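Local coordinates for protein NADP-dependent 2-hydroxyacid dehydrogenase (Rhizobium etli, PDB 4XCV) that binds NADPH and probably catalyses the interconversion of 2-oxoacids and 2-hydroxyacids with it as a D-isomer-specific dehydrogenase, at residues D20-T25 and A292-V297; A28-I33 and R303-E308; T48-L53 and M299-F304; R189-T194 and S213-K218. All coordinates share one frame; numbering follows the deposited sequence.

Interaction 1: residues D20-T25 and A292-V297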
loop_
_atom_site.group_PDB
_atom_site.type_symbol
_atom_site.label_atom_id
_atom_site.label_comp_id
_atom_site.label_asym_id
_atom_site.label_seq_id
_atom_site.Cartn_x
_atom_site.Cartn_y
_atom_site.Cartn_z
ATOM N N ASP A 20 13.764 -8.471 31.559
ATOM C CA ASP A 20 14.979 -8.931 32.208
ATOM C C ASP A 20 16.123 -9.073 31.213
ATOM O O ASP A 20 17.245 -8.699 31.490
ATOM C CB ASP A 20 14.777 -10.292 32.869
ATOM C CG ASP A 20 14.047 -10.208 34.175
ATOM O OD1 ASP A 20 14.036 -9.112 34.769
ATOM O OD2 ASP A 20 13.493 -11.258 34.615
ATOM N N ARG A 21 15.854 -9.670 30.050
ATOM C CA ARG A 21 16.876 -9.876 29.047
ATOM C C ARG A 21 17.412 -8.596 28.464
ATOM O O ARG A 21 18.632 -8.412 28.385
ATOM C CB ARG A 21 16.347 -10.768 27.902
ATOM C CG ARG A 21 17.423 -11.152 26.881
ATOM C CD ARG A 21 16.914 -12.081 25.797
ATOM N NE ARG A 21 16.424 -13.290 26.420
ATOM C CZ ARG A 21 15.143 -13.616 26.475
ATOM N NH1 ARG A 21 14.243 -12.819 25.924
ATOM N NH2 ARG A 21 14.776 -14.727 27.089
ATOM N N VAL A 22 16.545 -7.673 28.055
ATOM C CA VAL A 22 17.011 -6.382 27.532
ATOM C C VAL A 22 17.825 -5.650 28.551
ATOM O O VAL A 22 18.833 -5.040 28.242
ATOM C CB VAL A 22 15.848 -5.440 27.086
ATOM C CG1 VAL A 22 16.392 -4.134 26.498
ATOM C CG2 VAL A 22 14.961 -6.128 26.084
ATOM N N LEU A 23 17.393 -5.706 29.807
ATOM C CA LEU A 23 18.108 -4.950 30.802
ATOM C C LEU A 23 19.526 -5.429 31.031
ATOM O O LEU A 23 20.331 -4.710 31.612
ATOM C CB LEU A 23 17.343 -4.888 32.115
ATOM C CG LEU A 23 16.083 -4.039 32.073
ATOM C CD1 LEU A 23 15.399 -4.177 33.413
ATOM C CD2 LEU A 23 16.391 -2.590 31.721
ATOM N N LYS A 24 19.885 -6.649 30.615
ATOM C CA LYS A 24 21.269 -7.156 30.702
ATOM C C LYS A 24 22.235 -6.258 29.979
ATOM O O LYS A 24 23.390 -6.201 30.350
ATOM C CB LYS A 24 21.438 -8.540 30.057
ATOM C CG LYS A 24 20.736 -9.685 30.749
ATOM C CD LYS A 24 20.960 -10.974 29.976
ATOM C CE LYS A 24 20.145 -12.084 30.591
ATOM N NZ LYS A 24 20.762 -12.536 31.866
ATOM N N THR A 25 21.781 -5.604 28.912
ATOM C CA THR A 25 22.688 -4.800 28.077
ATOM C C THR A 25 22.341 -3.306 28.053
ATOM O O THR A 25 23.018 -2.525 27.368
ATOM C CB THR A 25 22.750 -5.319 26.635
ATOM O OG1 THR A 25 21.468 -5.370 26.016
ATOM C CG2 THR A 25 23.410 -6.726 26.630
ATOM N N ALA A 292 14.325 -0.952 21.413
ATOM C CA ALA A 292 14.157 0.382 20.945
ATOM C C ALA A 292 13.779 1.360 22.053
ATOM O O ALA A 292 14.271 2.494 22.101
ATOM C CB ALA A 292 13.080 0.446 19.846
ATOM N N LEU A 293 12.926 0.943 22.990
ATOM C CA LEU A 293 12.560 1.800 24.138
ATOM C C LEU A 293 13.810 2.216 24.940
ATOM O O LEU A 293 13.975 3.343 25.329
ATOM C CB LEU A 293 11.555 1.063 25.081
ATOM C CG LEU A 293 11.188 1.718 26.396
ATOM C CD1 LEU A 293 10.554 3.086 26.171
ATOM C CD2 LEU A 293 10.259 0.762 27.141
ATOM N N PHE A 294 14.681 1.237 25.197
ATOM C CA PHE A 294 15.850 1.467 26.019
ATOM C C PHE A 294 16.859 2.308 25.286
ATOM O O PHE A 294 17.435 3.193 25.878
ATOM C CB PHE A 294 16.404 0.112 26.501
ATOM C CG PHE A 294 15.433 -0.577 27.367
ATOM C CD1 PHE A 294 15.396 -0.268 28.699
ATOM C CD2 PHE A 294 14.437 -1.388 26.844
ATOM C CE1 PHE A 294 14.439 -0.786 29.518
ATOM C CE2 PHE A 294 13.464 -1.909 27.667
ATOM C CZ PHE A 294 13.497 -1.606 29.019
ATOM N N ARG A 295 17.047 2.093 23.990
ATOM C CA ARG A 295 17.906 2.989 23.244
ATOM C C ARG A 295 17.418 4.443 23.270
ATOM O O ARG A 295 18.206 5.386 23.402
ATOM C CB ARG A 295 18.031 2.533 21.786
ATOM C CG ARG A 295 18.679 1.194 21.568
ATOM C CD ARG A 295 20.074 1.074 22.146
ATOM N NE ARG A 295 20.051 0.669 23.559
ATOM C CZ ARG A 295 19.798 -0.547 24.021
ATOM N NH1 ARG A 295 19.839 -0.773 25.344
ATOM N NH2 ARG A 295 19.537 -1.569 23.188
ATOM N N HIS A 296 16.103 4.604 23.179
ATOM C CA HIS A 296 15.488 5.950 23.249
ATOM C C HIS A 296 15.745 6.634 24.597
ATOM O O HIS A 296 16.128 7.809 24.673
ATOM C CB HIS A 296 13.972 5.779 22.956
ATOM C CG HIS A 296 13.094 6.808 23.586
ATOM N ND1 HIS A 296 12.898 8.061 23.067
ATOM C CD2 HIS A 296 12.331 6.738 24.706
ATOM C CE1 HIS A 296 12.044 8.722 23.832
ATOM N NE2 HIS A 296 11.706 7.946 24.847
ATOM N N VAL A 297 15.545 5.891 25.681
ATOM C CA VAL A 297 15.722 6.459 27.000
ATOM C C VAL A 297 17.193 6.837 27.215
ATOM O O VAL A 297 17.541 7.915 27.724
ATOM C CB VAL A 297 15.225 5.530 28.132
ATOM C CG1 VAL A 297 15.609 6.118 29.457
ATOM C CG2 VAL A 297 13.719 5.329 28.030
HETATM O O HOH W 1 19.358 -3.458 25.819
#
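F294 and V22 hold the closest CA atoms of these two segments, 8.1 Å apart, and F294 fills the space between them. Its ring is sent towards segment 20-25 because CG stands opposite the carbonyl carbon (chi1 -64°). V22, modelled in two conformers, in the one described here brings CG1 to 3.4 Å from F294 CD2. The CD1-CE1 bond of the same ring receives L23, whose CD2 lies 3.5 Å from F294 CE1 and whose side chain runs at about a right angle to it. Replacing F294 by an alanine is likely to leave V22 CG1 and L23 CD2 without the ring they share and open a gap beside them. R295, next along, meets segment 20-25 through water. Bends at chi2 and chi3 bring R295 NH1 to 2.8 Å from a water, to which it donates and which sits in the guanidinium plane. That water donates to V22 O and accepts from T25 OG1, while R295 NE forms a salt bridge with E298. Around this apolar core, F294 also rests on L52 of strand 50-54, and L23 leans on S32 and N34, placing both helices against the parallel sheet that holds strands 32-34 and 50-54.

Interaction 2: residues A28-I33 and R303-E308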
loop_
_atom_site.group_PDB
_atom_site.type_symbol
_atom_site.label_atom_id
_atom_site.label_comp_id
_atom_site.label_asym_id
_atom_site.label_seq_id
_atom_site.Cartn_x
_atom_site.Cartn_y
_atom_site.Cartn_z
ATOM N N ALA A 28 24.413 0.738 30.300
ATOM C CA ALA A 28 25.600 -0.005 30.758
ATOM C C ALA A 28 26.528 0.769 31.672
ATOM O O ALA A 28 27.360 0.163 32.370
ATOM C CB ALA A 28 26.391 -0.560 29.578
ATOM N N ASP A 29 26.421 2.085 31.691
ATOM C CA ASP A 29 27.226 2.893 32.608
ATOM C C ASP A 29 26.679 3.018 34.011
ATOM O O ASP A 29 27.347 3.604 34.876
ATOM C CB ASP A 29 27.494 4.291 32.027
ATOM C CG ASP A 29 26.218 5.115 31.810
ATOM O OD1 ASP A 29 25.104 4.527 31.814
ATOM O OD2 ASP A 29 26.340 6.347 31.541
ATOM N N ARG A 30 25.469 2.525 34.249
ATOM C CA ARG A 30 24.837 2.746 35.538
ATOM C C ARG A 30 23.951 1.616 36.071
ATOM O O ARG A 30 23.740 1.535 37.239
ATOM C CB ARG A 30 24.064 4.066 35.521
ATOM C CG ARG A 30 22.926 4.090 34.518
ATOM C CD ARG A 30 22.456 5.505 34.284
ATOM N NE ARG A 30 23.426 6.246 33.492
ATOM C CZ ARG A 30 23.456 7.563 33.385
ATOM N NH1 ARG A 30 22.624 8.332 34.034
ATOM N NH2 ARG A 30 24.362 8.107 32.608
ATOM N N GLY A 31 23.436 0.784 35.193
ATOM C CA GLY A 31 22.511 -0.273 35.579
ATOM C C GLY A 31 21.101 0.200 35.730
ATOM O O GLY A 31 20.732 1.354 35.427
ATOM N N SER A 32 20.273 -0.733 36.184
ATOM C CA SER A 32 18.851 -0.518 36.344
ATOM C C SER A 32 18.350 -1.165 37.598
ATOM O O SER A 32 18.953 -2.102 38.159
ATOM C CB SER A 32 18.067 -1.032 35.132
ATOM O OG SER A 32 18.375 -2.369 34.859
ATOM N N ILE A 33 17.188 -0.686 38.027
ATOM C CA ILE A 33 16.413 -1.244 39.156
ATOM C C ILE A 33 15.105 -1.757 38.563
ATOM O O ILE A 33 14.205 -0.955 38.232
ATOM C CB ILE A 33 16.103 -0.214 40.245
ATOM C CG1 ILE A 33 17.385 0.395 40.764
ATOM C CG2 ILE A 33 15.346 -0.900 41.392
ATOM C CD1 ILE A 33 17.208 1.471 41.809
ATOM N N ARG A 303 21.419 13.342 26.200
ATOM C CA ARG A 303 21.138 14.757 25.910
ATOM C C ARG A 303 21.002 15.530 27.202
ATOM O O ARG A 303 21.598 16.595 27.369
ATOM C CB ARG A 303 19.844 14.895 25.145
ATOM C CG ARG A 303 19.933 14.435 23.716
ATOM C CD ARG A 303 18.582 14.506 23.033
ATOM N NE ARG A 303 18.087 15.877 22.996
ATOM C CZ ARG A 303 18.387 16.751 22.061
ATOM N NH1 ARG A 303 19.184 16.446 21.028
ATOM N NH2 ARG A 303 17.952 18.023 22.177
ATOM N N PHE A 304 20.214 14.991 28.123
ATOM C CA PHE A 304 19.960 15.676 29.414
ATOM C C PHE A 304 21.264 15.938 30.186
ATOM O O PHE A 304 21.478 17.033 30.730
ATOM C CB PHE A 304 19.011 14.842 30.262
ATOM C CG PHE A 304 18.470 15.541 31.485
ATOM C CD1 PHE A 304 17.478 16.499 31.395
ATOM C CD2 PHE A 304 18.890 15.169 32.727
ATOM C CE1 PHE A 304 16.964 17.096 32.531
ATOM C CE2 PHE A 304 18.351 15.749 33.876
ATOM C CZ PHE A 304 17.392 16.698 33.772
ATOM N N GLU A 305 22.163 14.964 30.164
ATOM C CA GLU A 305 23.453 15.034 30.881
ATOM C C GLU A 305 24.492 15.920 30.169
ATOM O O GLU A 305 25.478 16.362 30.796
ATOM C CB GLU A 305 23.962 13.636 31.186
ATOM C CG GLU A 305 23.022 12.970 32.213
ATOM C CD GLU A 305 23.404 11.584 32.662
ATOM O OE1 GLU A 305 24.316 10.960 32.075
ATOM O OE2 GLU A 305 22.691 11.117 33.582
ATOM N N ARG A 306 24.269 16.229 28.874
ATOM C CA ARG A 306 25.064 17.282 28.169
ATOM C C ARG A 306 24.407 18.659 28.341
ATOM O O ARG A 306 24.925 19.671 27.824
ATOM C CB ARG A 306 25.259 16.905 26.660
ATOM C CG ARG A 306 26.155 15.699 26.364
ATOM C CD ARG A 306 26.676 15.603 24.895
ATOM N NE ARG A 306 25.544 15.662 24.036
ATOM C CZ ARG A 306 24.858 14.605 23.621
ATOM N NH1 ARG A 306 25.349 13.364 23.723
ATOM N NH2 ARG A 306 23.706 14.823 23.003
ATOM N N GLY A 307 23.282 18.760 29.056
ATOM C CA GLY A 307 22.573 20.030 29.259
ATOM C C GLY A 307 21.649 20.450 28.140
ATOM O O GLY A 307 21.137 21.609 28.142
ATOM N N GLU A 308 21.418 19.537 27.195
ATOM C CA GLU A 308 20.518 19.791 26.100
ATOM C C GLU A 308 19.079 19.500 26.452
ATOM O O GLU A 308 18.805 18.743 27.387
ATOM C CB GLU A 308 20.948 18.920 24.912
ATOM C CG GLU A 308 22.322 19.337 24.413
ATOM C CD GLU A 308 22.792 18.512 23.226
ATOM O OE1 GLU A 308 22.346 17.352 23.098
ATOM O OE2 GLU A 308 23.504 19.102 22.363
#
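R30 and E305 meet across two backbones that stay well apart. R30 lies in the loop before strand 32-34, followed by G31 with positive phi, and E305 sits in the last turn of helix 292-305. The helix closes in a Schellman motif at G307 (phi 83°), where G307 N bonds to F304 O at 3.0 Å and E308 N to R303 O at 3.0 Å.

R30 grips E305 end-on: NH1 reaches OE2 at 2.8 Å and NH2 reaches OE1 at 2.9 Å. Both bonds are nearly straight and use syn lone pairs, the two planes lying 20° apart. The strand order 2-1-3-4-5 of the parallel sheet is that of a flavodoxin-like fold, as in the substrate domains of this family, and the bridge ties the helix end to a surface loop beside the sheet's edge strand. R30 CG takes the crowded position between backbone N and carbonyl carbon (chi1 63°), and D29 binds the guanidinium side-on, OD1 to R30 NE at 2.9 Å and OD2 to NH2, both oxygens met from above the carboxylate plane. With a leucine in place of R30, D29 would probably lose its arginine partner and E305 be left to the salt bridge of its OE2 with R5, no guanidinium between D29 OD2 and E305 OE1, 5.1 Å apart. Across the same turn, R306 NH2 donates to E308 OE1 at 2.9 Å.

Interaction 3: residues T48-L53 and M299-F304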
loop_
_atom_site.group_PDB
_atom_site.type_symbol
_atom_site.label_atom_id
_atom_site.label_comp_id
_atom_site.label_asym_id
_atom_site.label_seq_id
_atom_site.Cartn_x
_atom_site.Cartn_y
_atom_site.Cartn_z
ATOM N N THR A 48 17.721 7.982 42.936
ATOM C CA THR A 48 17.226 7.730 41.598
ATOM C C THR A 48 16.837 9.010 40.885
ATOM O O THR A 48 16.088 9.790 41.426
ATOM C CB THR A 48 16.030 6.765 41.688
ATOM O OG1 THR A 48 16.413 5.640 42.492
ATOM C CG2 THR A 48 15.587 6.348 40.267
ATOM N N GLU A 49 17.370 9.183 39.677
ATOM C CA GLU A 49 17.153 10.367 38.823
ATOM C C GLU A 49 16.123 10.131 37.752
ATOM O O GLU A 49 15.412 11.070 37.365
ATOM C CB GLU A 49 18.462 10.752 38.097
ATOM C CG GLU A 49 19.616 11.009 39.004
ATOM C CD GLU A 49 20.820 11.394 38.226
ATOM O OE1 GLU A 49 21.434 10.564 37.537
ATOM O OE2 GLU A 49 21.105 12.603 38.262
ATOM N N TYR A 50 16.113 8.934 37.169
ATOM C CA TYR A 50 15.285 8.666 35.991
ATOM C C TYR A 50 14.440 7.443 36.255
ATOM O O TYR A 50 14.945 6.432 36.797
ATOM C CB TYR A 50 16.163 8.424 34.762
ATOM C CG TYR A 50 17.243 9.453 34.569
ATOM C CD1 TYR A 50 16.924 10.795 34.369
ATOM C CD2 TYR A 50 18.567 9.101 34.589
ATOM C CE1 TYR A 50 17.915 11.745 34.192
ATOM C CE2 TYR A 50 19.564 10.039 34.393
ATOM C CZ TYR A 50 19.247 11.365 34.214
ATOM O OH TYR A 50 20.238 12.309 34.004
ATOM N N ALA A 51 13.173 7.488 35.841
ATOM C CA ALA A 51 12.266 6.353 35.964
ATOM C C ALA A 51 11.620 6.099 34.618
ATOM O O ALA A 51 11.054 7.031 34.010
ATOM C CB ALA A 51 11.221 6.604 37.003
ATOM N N LEU A 52 11.616 4.849 34.199
ATOM C CA LEU A 52 10.962 4.342 32.988
ATOM C C LEU A 52 9.753 3.552 33.465
ATOM O O LEU A 52 9.905 2.515 34.139
ATOM C CB LEU A 52 11.944 3.465 32.218
ATOM C CG LEU A 52 11.408 2.709 31.027
ATOM C CD1 LEU A 52 10.711 3.626 30.034
ATOM C CD2 LEU A 52 12.539 1.926 30.394
ATOM N N LEU A 53 8.553 4.056 33.145
ATOM C CA LEU A 53 7.317 3.609 33.747
ATOM C C LEU A 53 6.260 3.246 32.723
ATOM O O LEU A 53 6.023 3.970 31.739
ATOM C CB LEU A 53 6.801 4.762 34.638
ATOM C CG LEU A 53 7.746 5.307 35.734
ATOM C CD1 LEU A 53 7.013 6.369 36.561
ATOM C CD2 LEU A 53 8.262 4.212 36.633
ATOM N N MET A 299 19.414 7.633 24.998
ATOM C CA MET A 299 19.733 8.803 24.180
ATOM C C MET A 299 19.247 10.065 24.848
ATOM O O MET A 299 19.936 11.085 24.828
ATOM C CB MET A 299 19.110 8.692 22.799
ATOM C CG MET A 299 19.047 9.993 22.038
ATOM S SD MET A 299 18.619 9.634 20.345
ATOM C CE MET A 299 17.634 8.229 20.499
ATOM N N GLN A 300 18.026 10.034 25.404
ATOM C CA GLN A 300 17.520 11.235 26.081
ATOM C C GLN A 300 18.280 11.571 27.335
ATOM O O GLN A 300 18.493 12.737 27.663
ATOM C CB GLN A 300 16.003 11.125 26.322
ATOM C CG GLN A 300 15.212 11.045 25.021
ATOM C CD GLN A 300 15.359 12.274 24.154
ATOM O OE1 GLN A 300 15.430 13.394 24.648
ATOM N NE2 GLN A 300 15.466 12.073 22.868
ATOM N N ILE A 301 18.703 10.531 28.067
ATOM C CA ILE A 301 19.571 10.754 29.243
ATOM C C ILE A 301 20.862 11.412 28.788
ATOM O O ILE A 301 21.328 12.344 29.486
ATOM C CB ILE A 301 19.821 9.415 29.964
ATOM C CG1 ILE A 301 18.574 8.999 30.706
ATOM C CG2 ILE A 301 20.991 9.531 30.956
ATOM C CD1 ILE A 301 18.620 7.582 31.289
ATOM N N ALA A 302 21.448 10.935 27.678
ATOM C CA ALA A 302 22.716 11.530 27.206
ATOM C C ALA A 302 22.503 13.009 26.892
ATOM O O ALA A 302 23.324 13.837 27.281
ATOM C CB ALA A 302 23.239 10.793 25.991
ATOM N N ARG A 303 21.419 13.342 26.200
ATOM C CA ARG A 303 21.138 14.757 25.910
ATOM C C ARG A 303 21.002 15.530 27.202
ATOM O O ARG A 303 21.598 16.595 27.369
ATOM C CB ARG A 303 19.844 14.895 25.145
ATOM C CG ARG A 303 19.933 14.435 23.716
ATOM C CD ARG A 303 18.582 14.506 23.033
ATOM N NE ARG A 303 18.087 15.877 22.996
ATOM C CZ ARG A 303 18.387 16.751 22.061
ATOM N NH1 ARG A 303 19.184 16.446 21.028
ATOM N NH2 ARG A 303 17.952 18.023 22.177
ATOM N N PHE A 304 20.214 14.991 28.123
ATOM C CA PHE A 304 19.960 15.676 29.414
ATOM C C PHE A 304 21.264 15.938 30.186
ATOM O O PHE A 304 21.478 17.033 30.730
ATOM C CB PHE A 304 19.011 14.842 30.262
ATOM C CG PHE A 304 18.470 15.541 31.485
ATOM C CD1 PHE A 304 17.478 16.499 31.395
ATOM C CD2 PHE A 304 18.890 15.169 32.727
ATOM C CE1 PHE A 304 16.964 17.096 32.531
ATOM C CE2 PHE A 304 18.351 15.749 33.876
ATOM C CZ PHE A 304 17.392 16.698 33.772
#
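The Y50 ring is covered on one face by I301 and on the other by E49 CB, which stands 3.7 Å above the plane of the Y50 ring, over its centre. I301 CG1 makes a CH-pi contact, 4.0 Å from the Y50 centroid and 14° off the ring normal. At the ring edge, close to its plane, comes F304. These side chains join strand 50-54, an inner strand of the parallel sheet in the flavodoxin-like domain, to helix 292-305, which covers that sheet; the CA atoms of Y50 and I301 are 8.3 Å apart. I301 spreads across the tyrosine with three carbons: besides CG1, its CD1 lies 3.6 Å from Y50 CD2, and CG2 comes 3.8 Å from Y50 CE2. With CG1 opposite the carbonyl carbon (chi1 -74°), the longer branch of I301 is laid over the ring. F304 and Y50 stand with their planes at 84° but meet obliquely, the edge of F304 touching the phenol end. F304 CG lies opposite its backbone N, carrying its CD2 to 3.4 Å from Y50 OH. Y50 also touches V69 of the neighbouring strand and the R30 side chain. The phenol oxygen finds its polar partner one residue further along the helix, Y50 OH being hydrogen-bonded to E305 OE2.

Interaction 4: residues R189-T194 and S213-K218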
loop_
_atom_site.group_PDB
_atom_site.type_symbol
_atom_site.label_atom_id
_atom_site.label_comp_id
_atom_site.label_asym_id
_atom_site.label_seq_id
_atom_site.Cartn_x
_atom_site.Cartn_y
_atom_site.Cartn_z
ATOM N N ARG A 189 -16.721 20.466 8.966
ATOM C CA ARG A 189 -16.347 20.737 7.606
ATOM C C ARG A 189 -15.351 19.706 7.080
ATOM O O ARG A 189 -15.428 19.275 5.928
ATOM C CB ARG A 189 -15.728 22.136 7.552
ATOM C CG ARG A 189 -15.298 22.531 6.204
ATOM C CD ARG A 189 -14.746 23.928 6.275
ATOM N NE ARG A 189 -14.211 24.240 4.990
ATOM C CZ ARG A 189 -13.563 25.339 4.723
ATOM N NH1 ARG A 189 -13.375 26.240 5.675
ATOM N NH2 ARG A 189 -13.087 25.509 3.497
ATOM N N PHE A 190 -14.375 19.384 7.905
ATOM C CA PHE A 190 -13.348 18.413 7.545
ATOM C C PHE A 190 -13.998 17.063 7.313
ATOM O O PHE A 190 -13.708 16.419 6.312
ATOM C CB PHE A 190 -12.312 18.356 8.669
ATOM C CG PHE A 190 -11.427 17.140 8.670
ATOM C CD1 PHE A 190 -10.219 17.100 7.964
ATOM C CD2 PHE A 190 -11.783 16.001 9.408
ATOM C CE1 PHE A 190 -9.425 15.954 8.032
ATOM C CE2 PHE A 190 -10.977 14.887 9.459
ATOM C CZ PHE A 190 -9.811 14.869 8.764
ATOM N N LEU A 191 -14.899 16.637 8.201
ATOM C CA LEU A 191 -15.538 15.321 8.004
ATOM C C LEU A 191 -16.346 15.233 6.710
ATOM O O LEU A 191 -16.310 14.236 5.984
ATOM C CB LEU A 191 -16.468 14.987 9.176
ATOM C CG LEU A 191 -15.771 14.722 10.514
ATOM C CD1 LEU A 191 -16.809 14.651 11.631
ATOM C CD2 LEU A 191 -14.964 13.467 10.473
ATOM N N ALA A 192 -17.021 16.328 6.384
ATOM C CA ALA A 192 -17.842 16.364 5.176
ATOM C C ALA A 192 -17.071 16.234 3.878
ATOM O O ALA A 192 -17.663 15.864 2.849
ATOM C CB ALA A 192 -18.647 17.653 5.162
ATOM N N LYS A 193 -15.776 16.519 3.924
ATOM C CA LYS A 193 -14.867 16.373 2.790
ATOM C C LYS A 193 -14.136 15.044 2.741
ATOM O O LYS A 193 -13.406 14.805 1.794
ATOM C CB LYS A 193 -13.770 17.480 2.860
ATOM C CG LYS A 193 -14.246 18.897 2.688
ATOM C CD LYS A 193 -13.181 19.948 3.022
ATOM C CE LYS A 193 -11.930 19.862 2.152
ATOM N NZ LYS A 193 -12.107 20.480 0.811
ATOM N N THR A 194 -14.290 14.228 3.769
ATOM C CA THR A 194 -13.473 13.023 3.959
ATOM C C THR A 194 -14.192 11.748 3.478
ATOM O O THR A 194 -15.295 11.465 3.921
ATOM C CB THR A 194 -13.079 12.881 5.431
ATOM O OG1 THR A 194 -12.277 13.996 5.801
ATOM C CG2 THR A 194 -12.296 11.637 5.673
ATOM N N SER A 213 -21.353 7.242 16.349
ATOM C CA SER A 213 -22.390 7.314 15.321
ATOM C C SER A 213 -22.541 8.692 14.703
ATOM O O SER A 213 -22.629 8.819 13.510
ATOM C CB SER A 213 -23.760 6.858 15.871
ATOM O OG SER A 213 -23.757 5.490 16.248
ATOM N N GLU A 214 -22.599 9.716 15.537
ATOM C CA GLU A 214 -22.780 11.072 15.043
ATOM C C GLU A 214 -21.621 11.490 14.104
ATOM O O GLU A 214 -21.849 12.125 13.058
ATOM C CB GLU A 214 -22.812 12.036 16.226
ATOM C CG GLU A 214 -23.064 13.487 15.844
ATOM C CD GLU A 214 -22.974 14.461 17.031
ATOM O OE1 GLU A 214 -23.157 14.023 18.194
ATOM O OE2 GLU A 214 -22.752 15.682 16.798
ATOM N N LEU A 215 -20.388 11.159 14.496
ATOM C CA LEU A 215 -19.240 11.479 13.654
ATOM C C LEU A 215 -19.321 10.738 12.311
ATOM O O LEU A 215 -19.089 11.308 11.256
ATOM C CB LEU A 215 -17.952 11.163 14.403
ATOM C CG LEU A 215 -16.660 11.461 13.656
ATOM C CD1 LEU A 215 -15.599 11.972 14.617
ATOM C CD2 LEU A 215 -16.152 10.270 12.880
ATOM N N PHE A 216 -19.658 9.446 12.337
ATOM C CA PHE A 216 -19.668 8.671 11.096
ATOM C C PHE A 216 -20.696 9.185 10.098
ATOM O O PHE A 216 -20.464 9.178 8.893
ATOM C CB PHE A 216 -19.925 7.182 11.350
ATOM C CG PHE A 216 -18.908 6.524 12.266
ATOM C CD1 PHE A 216 -17.564 6.803 12.173
ATOM C CD2 PHE A 216 -19.325 5.636 13.231
ATOM C CE1 PHE A 216 -16.662 6.206 13.026
ATOM C CE2 PHE A 216 -18.439 5.043 14.089
ATOM C CZ PHE A 216 -17.090 5.334 13.981
ATOM N N LYS A 217 -21.816 9.672 10.635
ATOM C CA LYS A 217 -22.869 10.259 9.785
ATOM C C LYS A 217 -22.465 11.577 9.144
ATOM O O LYS A 217 -23.195 12.060 8.255
ATOM C CB LYS A 217 -24.168 10.421 10.573
ATOM C CG LYS A 217 -24.882 9.109 10.868
ATOM C CD LYS A 217 -26.018 9.327 11.832
ATOM C CE LYS A 217 -26.435 8.045 12.508
ATOM N NZ LYS A 217 -26.584 6.890 11.590
ATOM N N LYS A 218 -21.346 12.180 9.586
ATOM C CA LYS A 218 -20.844 13.436 8.990
ATOM C C LYS A 218 -19.830 13.229 7.867
ATOM O O LYS A 218 -19.526 14.156 7.125
ATOM C CB LYS A 218 -20.245 14.307 10.077
ATOM C CG LYS A 218 -21.320 14.885 10.985
ATOM C CD LYS A 218 -20.671 15.688 12.089
ATOM C CE LYS A 218 -21.646 16.276 13.070
ATOM N NZ LYS A 218 -20.837 16.606 14.283
#
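L191 CD1 lies between two partners, 3.8 Å from L215 CG and 3.8 Å from K218 CB, so a single methyl touches both residues. L191 CD2 adds a looser contact with the same L215 CG, the two leucines crossing at about a right angle. L215 reaches this place because its CG stands opposite the backbone N (chi1 -179°). The backbones come close at A192 and K218, with CA atoms 5.7 Å apart. There K218 O receives a CA-H...O contact from A192 CA at 3.4 Å, with an angle of 135° at the hydrogen. A192 N is equally near K218 O, but its angle is too poor for a hydrogen bond.

The contact belongs to the Rossmann-type NAD-binding domain. Helix 187-192 leads into strand 196-199 and helix 213-216 comes after it, so the packing joins helices flanking one strand of the seven-stranded parallel sheet. Further out, the extended K218 chain carries NZ away from L191 to a salt bridge with D188 and to E214 OE2 at 3.3 Å, on its anti side but tilted 27° out of the carboxylate plane. The turn after L191 is held by T194, whose OG1 donates to F190 O at 2.9 Å. F190 O also accepts from K193 N, the two donors arriving from opposite faces of the carbonyl plane. T194 OG1 sits over the F190 ring, and that ring meets W169. F216 leaves its backbone on the side away from segment 189-194; its ring meets F230 and packs against helix 241-250.

Overall arrangement
Interactions 1, 2 and 3 lie along helix 292-305 in one domain. Interactions 2 and 3 are closest, with centres about 6 Å apart and R30 NH1 3.5 Å from Y50 CE2. Interaction 1 has its centre about 12 Å from that of interaction 3, which it joins where F294 CE1 lies 3.4 Å from L52 CD2. It also meets interaction 2 through L23 CD2 and S32 OG, 3.7 Å apart. Interaction 4 lies in the NAD-binding domain, its centre 42 to 47 Å from the others and no atoms nearer than about 27 Å, with the L215 side chain about 10 Å from the bound NADPH.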